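Local coordinates for MaoC-like dehydratase (Rhodospirillum rubrum, PDB 3EXZ), which is a MaoC-like dehydratase of the hot-dog fold, which probably acts on enoyl-CoA-type substrates by reversible hydration, at the interface of chains A and B. Coordinates in Å, arbitrary orientation; residue numbers count along the deposited sequence, not the author numbering. Chains: chain A/B, MaoC-like dehydratase.

Contact 1: the interface of chains A and B. Residues chain A 29, 33, 59, 62; chain B 29, 33, 59, 62-63.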
loop_
_atom_site.group_PDB
_atom_site.type_symbol
_atom_site.label_atom_id
_atom_site.label_comp_id
_atom_site.label_asym_id
_atom_site.label_seq_id
_atom_site.Cartn_x
_atom_site.Cartn_y
_atom_site.Cartn_z
ATOM N N PHE A 29 4.939 11.723 -7.261
ATOM C CA PHE A 29 4.497 10.346 -7.021
ATOM C C PHE A 29 3.152 10.041 -7.715
ATOM O O PHE A 29 2.996 9.004 -8.357
ATOM C CB PHE A 29 4.329 10.063 -5.535
ATOM C CG PHE A 29 4.001 8.629 -5.208
ATOM C CD1 PHE A 29 5.003 7.740 -4.843
ATOM C CD2 PHE A 29 2.690 8.162 -5.315
ATOM C CE1 PHE A 29 4.693 6.416 -4.517
ATOM C CE2 PHE A 29 2.374 6.844 -4.993
ATOM C CZ PHE A 29 3.379 5.962 -4.618
ATOM N N PHE A 33 2.288 6.972 -10.230
ATOM C CA PHE A 33 1.515 5.826 -9.758
ATOM C C PHE A 33 0.034 6.030 -9.429
ATOM O O PHE A 33 -0.692 5.052 -9.271
ATOM C CB PHE A 33 2.203 5.246 -8.522
ATOM C CG PHE A 33 3.614 4.797 -8.742
ATOM C CD1 PHE A 33 4.680 5.484 -8.163
ATOM C CD2 PHE A 33 3.878 3.684 -9.527
ATOM C CE1 PHE A 33 5.995 5.051 -8.353
ATOM C CE2 PHE A 33 5.181 3.242 -9.724
ATOM C CZ PHE A 33 6.246 3.930 -9.140
ATOM N N HIS A 59 0.962 6.835 -1.710
ATOM C CA HIS A 59 2.159 7.648 -1.527
ATOM C C HIS A 59 2.406 7.674 0.004
ATOM O O HIS A 59 3.537 7.509 0.469
ATOM C CB HIS A 59 1.928 9.053 -2.087
ATOM C CG HIS A 59 3.116 9.949 -1.973
ATOM N ND1 HIS A 59 3.030 11.313 -2.139
ATOM C CD2 HIS A 59 4.424 9.679 -1.738
ATOM C CE1 HIS A 59 4.232 11.847 -2.010
ATOM N NE2 HIS A 59 5.096 10.876 -1.769
ATOM N N ALA A 62 3.846 4.361 1.014
ATOM C CA ALA A 62 5.268 4.253 0.629
ATOM C C ALA A 62 6.185 5.026 1.596
ATOM O O ALA A 62 7.231 4.522 2.002
ATOM C CB ALA A 62 5.474 4.754 -0.805
ATOM N N PHE B 29 12.553 2.595 -7.086
ATOM C CA PHE B 29 11.488 2.738 -6.090
ATOM C C PHE B 29 11.958 2.326 -4.678
ATOM O O PHE B 29 11.705 3.029 -3.701
ATOM C CB PHE B 29 10.274 1.890 -6.442
ATOM C CG PHE B 29 9.092 2.087 -5.530
ATOM C CD1 PHE B 29 8.068 2.958 -5.877
ATOM C CD2 PHE B 29 9.032 1.432 -4.299
ATOM C CE1 PHE B 29 6.960 3.122 -5.040
ATOM C CE2 PHE B 29 7.931 1.591 -3.460
ATOM C CZ PHE B 29 6.906 2.456 -3.818
ATOM N N PHE B 33 11.701 4.478 -1.244
ATOM C CA PHE B 33 10.683 4.157 -0.246
ATOM C C PHE B 33 10.811 2.847 0.534
ATOM O O PHE B 33 10.123 2.668 1.536
ATOM C CB PHE B 33 9.311 4.178 -0.922
ATOM C CG PHE B 33 8.945 5.483 -1.559
ATOM C CD1 PHE B 33 8.863 5.601 -2.945
ATOM C CD2 PHE B 33 8.678 6.594 -0.772
ATOM C CE1 PHE B 33 8.501 6.814 -3.537
ATOM C CE2 PHE B 33 8.317 7.806 -1.346
ATOM C CZ PHE B 33 8.233 7.921 -2.735
ATOM N N HIS B 59 5.833 -1.273 -3.863
ATOM C CA HIS B 59 6.097 -0.890 -5.245
ATOM C C HIS B 59 5.008 -1.606 -6.085
ATOM O O HIS B 59 4.402 -1.011 -6.980
ATOM C CB HIS B 59 7.505 -1.332 -5.650
ATOM C CG HIS B 59 7.878 -0.950 -7.044
ATOM N ND1 HIS B 59 8.960 -1.499 -7.695
ATOM C CD2 HIS B 59 7.333 -0.055 -7.905
ATOM C CE1 HIS B 59 9.067 -0.962 -8.897
ATOM N NE2 HIS B 59 8.093 -0.080 -9.049
ATOM N N ALA B 62 1.775 0.239 -5.624
ATOM C CA ALA B 62 1.761 1.500 -6.395
ATOM C C ALA B 62 1.490 1.256 -7.891
ATOM O O ALA B 62 0.700 1.970 -8.507
ATOM C CB ALA B 62 3.085 2.252 -6.215
ATOM N N ILE B 63 2.162 0.256 -8.461
ATOM C CA ILE B 63 1.972 -0.146 -9.865
ATOM C C ILE B 63 0.514 -0.615 -10.035
ATOM O O ILE B 63 -0.122 -0.359 -11.064
ATOM C CB ILE B 63 2.931 -1.310 -10.231
ATOM C CG1 ILE B 63 4.352 -0.775 -10.353
ATOM C CG2 ILE B 63 2.504 -1.986 -11.528
ATOM C CD1 ILE B 63 5.400 -1.869 -10.508
#

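Contact 2: the interface of chains A and B. Residues chain A 61, 81-84; chain B 58, 85-88.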
loop_
_atom_site.group_PDB
_atom_site.type_symbol
_atom_site.label_atom_id
_atom_site.label_comp_id
_atom_site.label_asym_id
_atom_site.label_seq_id
_atom_site.Cartn_x
_atom_site.Cartn_y
_atom_site.Cartn_z
ATOM N N ALA A 61 1.439 5.387 2.095
ATOM C CA ALA A 61 1.875 4.036 2.463
ATOM C C ALA A 61 3.379 3.850 2.159
ATOM O O ALA A 61 4.105 3.258 2.964
ATOM C CB ALA A 61 1.017 2.965 1.715
ATOM N N GLY A 81 6.769 -8.205 4.897
ATOM C CA GLY A 81 5.338 -8.247 5.094
ATOM C C GLY A 81 4.597 -9.367 4.407
ATOM O O GLY A 81 4.855 -9.662 3.238
ATOM N N ALA A 82 3.708 -10.025 5.148
ATOM C CA ALA A 82 2.898 -11.092 4.567
ATOM C C ALA A 82 1.604 -10.412 4.078
ATOM O O ALA A 82 1.118 -10.679 2.969
ATOM C CB ALA A 82 2.591 -12.164 5.605
ATOM N N GLY A 83 1.059 -9.526 4.911
ATOM C CA GLY A 83 -0.146 -8.800 4.557
ATOM C C GLY A 83 -0.464 -7.729 5.581
ATOM O O GLY A 83 0.124 -7.695 6.666
ATOM N N THR A 84 -1.420 -6.871 5.257
ATOM C CA THR A 84 -1.792 -5.803 6.170
ATOM C C THR A 84 -3.218 -5.296 6.003
ATOM O O THR A 84 -3.810 -5.410 4.925
ATOM C CB THR A 84 -0.836 -4.559 5.991
ATOM O OG1 THR A 84 -1.062 -3.613 7.042
ATOM C CG2 THR A 84 -1.090 -3.851 4.652
ATOM N N TRP B 58 5.199 -2.593 -1.570
ATOM C CA TRP B 58 4.669 -1.235 -1.743
ATOM C C TRP B 58 4.875 -0.689 -3.149
ATOM O O TRP B 58 4.172 0.222 -3.583
ATOM C CB TRP B 58 5.257 -0.322 -0.674
ATOM C CG TRP B 58 4.913 -0.845 0.665
ATOM C CD1 TRP B 58 5.757 -1.456 1.551
ATOM C CD2 TRP B 58 3.613 -0.887 1.248
ATOM N NE1 TRP B 58 5.060 -1.864 2.662
ATOM C CE2 TRP B 58 3.740 -1.516 2.508
ATOM C CE3 TRP B 58 2.353 -0.418 0.851
ATOM C CZ2 TRP B 58 2.648 -1.723 3.359
ATOM C CZ3 TRP B 58 1.262 -0.622 1.699
ATOM C CH2 TRP B 58 1.419 -1.267 2.938
ATOM N N GLU B 85 -7.751 -4.658 2.350
ATOM C CA GLU B 85 -7.114 -5.848 2.923
ATOM C C GLU B 85 -6.055 -6.182 1.861
ATOM O O GLU B 85 -6.378 -6.486 0.705
ATOM C CB GLU B 85 -8.098 -7.004 3.062
ATOM C CG GLU B 85 -7.509 -8.286 3.666
ATOM C CD GLU B 85 -6.578 -9.071 2.728
ATOM O OE1 GLU B 85 -6.753 -9.018 1.485
ATOM O OE2 GLU B 85 -5.670 -9.761 3.247
ATOM N N LEU B 86 -4.796 -6.163 2.271
ATOM C CA LEU B 86 -3.688 -6.358 1.360
ATOM C C LEU B 86 -2.833 -7.565 1.677
ATOM O O LEU B 86 -2.526 -7.820 2.839
ATOM C CB LEU B 86 -2.831 -5.078 1.404
ATOM C CG LEU B 86 -1.991 -4.669 0.190
ATOM C CD1 LEU B 86 -2.818 -4.774 -1.097
ATOM C CD2 LEU B 86 -1.492 -3.243 0.392
ATOM N N SER B 87 -2.478 -8.327 0.652
ATOM C CA SER B 87 -1.584 -9.453 0.849
ATOM C C SER B 87 -0.730 -9.652 -0.404
ATOM O O SER B 87 -1.139 -9.288 -1.512
ATOM C CB SER B 87 -2.351 -10.744 1.185
ATOM O OG SER B 87 -3.229 -11.114 0.146
ATOM N N TRP B 88 0.475 -10.186 -0.219
ATOM C CA TRP B 88 1.369 -10.468 -1.338
ATOM C C TRP B 88 1.750 -11.951 -1.255
ATOM O O TRP B 88 2.701 -12.330 -0.566
ATOM C CB TRP B 88 2.634 -9.601 -1.273
ATOM C CG TRP B 88 2.330 -8.129 -1.234
ATOM C CD1 TRP B 88 2.049 -7.308 -2.299
ATOM C CD2 TRP B 88 2.262 -7.306 -0.070
ATOM N NE1 TRP B 88 1.824 -6.023 -1.863
ATOM C CE2 TRP B 88 1.945 -5.992 -0.496
ATOM C CE3 TRP B 88 2.450 -7.544 1.302
ATOM C CZ2 TRP B 88 1.795 -4.923 0.395
ATOM C CZ3 TRP B 88 2.296 -6.476 2.197
ATOM C CH2 TRP B 88 1.983 -5.182 1.734
#

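Contact 1: the interface of chains A and B
A:Phe33 lays one face of its ring over the methyl of B:Ala62, whose CB stands 3.9 Å from the ring centroid and is displaced towards the CG side. The same ring reaches B:Phe29 with its far rim: A:Phe33 CE1 lies 3.8 Å from B:Phe29 CD1, in the plane of the B:Phe29 ring and at its edge. B:Ile63 runs alongside A:Phe33, its CG1 approaching CE2 at 4.1 Å. The two-fold repeats these meetings with the chains exchanged, and near the axis A:Phe29 and B:Phe29 cross obliquely, CE1 to CE1 at 4.0 Å. The side-chain packing is apolar, without polar bonds between the subunits, although backbone carbonyl oxygens do lie in the contact. An alanine in place of A:Phe33 removes the ring over the B:Ala62 methyl and its contact with the B:Phe29 edge, and would probably loosen this part of the dimer.

Behind this shell, A:Phe29 is flanked on both faces, each time towards the rim, by A:His59 CA at 3.6 Å above the plane and by A:Phe33 CD1. Differing first torsions, CG anti to the backbone N in A:Phe29 (chi1 -175°) but anti to the carbonyl carbon in A:Phe33 (chi1 -59°), let one ring cover both A:Phe29 and B:Ala62. A:Phe29 CB sits over the centre of the A:His59 imidazole. From helix 23-33, Phe29 rests on its own chain's helix 57-72, the central hot-dog helix, and Phe33 reaches over the partner's.

Contact 2: the interface of chains A and B
The methyl of A:Ala61 approaches the six-membered ring of B:Trp58 obliquely, above its plane but beyond the CE3-CZ3 rim, with CB 3.6 Å from CZ3. A:Thr84 crosses the same indole at about a right angle and brings its methyl, CG2, to 4.0 Å from B:Trp58 CH2. That methyl also lies beside B:Leu86, the two side chains pointing the same way, 3.9 Å from CG2 to B:Leu86 CB. The A:Thr84 rotamer makes this possible: with OG1 anti to the backbone N (chi1 -170°), CG2 takes the crowded position between the backbone N and the carbonyl carbon. On the side away from A:Ala61, B:Trp88 places CH2 3.9 Å above the B:Trp58 ring, towards its rim. The B:Trp88 benzo edge passes along the A:Gly81 to A:Gly83 backbone, where there are few side-chain atoms to obstruct it.

Outside this core the main chains zip together as an antiparallel pair. A:Thr84 N donates to B:Leu86 O at 2.8 Å, from 25° above the carbonyl plane, and B:Leu86 N answers to A:Thr84 O at 2.9 Å, nearly along the C=O axis. Further out, B:Trp88 N gives a longer bond of 3.3 Å to A:Ala82 O, straight at the hydrogen and in the carbonyl plane. Strand 83-87 therefore pairs with its own copy, joining the two subunits' sheets, as is typical of hot-dog dimers, while the tryptophans, on helix 57-72 and just after strand 83-87, probably help hold helix and strand together.

Contact 1 and contact 2 have C-alpha centres about 14 Å apart and belong to one two-fold symmetric interface. Helix 57-72 serves both: successive residues on it, A:Ala61 and A:Ala62, turn one methyl to contact 2 and the next to contact 1. The two patches divide the work, contact 1 meshing helices through rings and contact 2 extending a sheet through its backbone. Together they tie the paired helical layer to the paired strands, which would favour a rigid dimer. The family's hydratase motif directly follows helix 23-33, so dimer packing is likely to help position the active site.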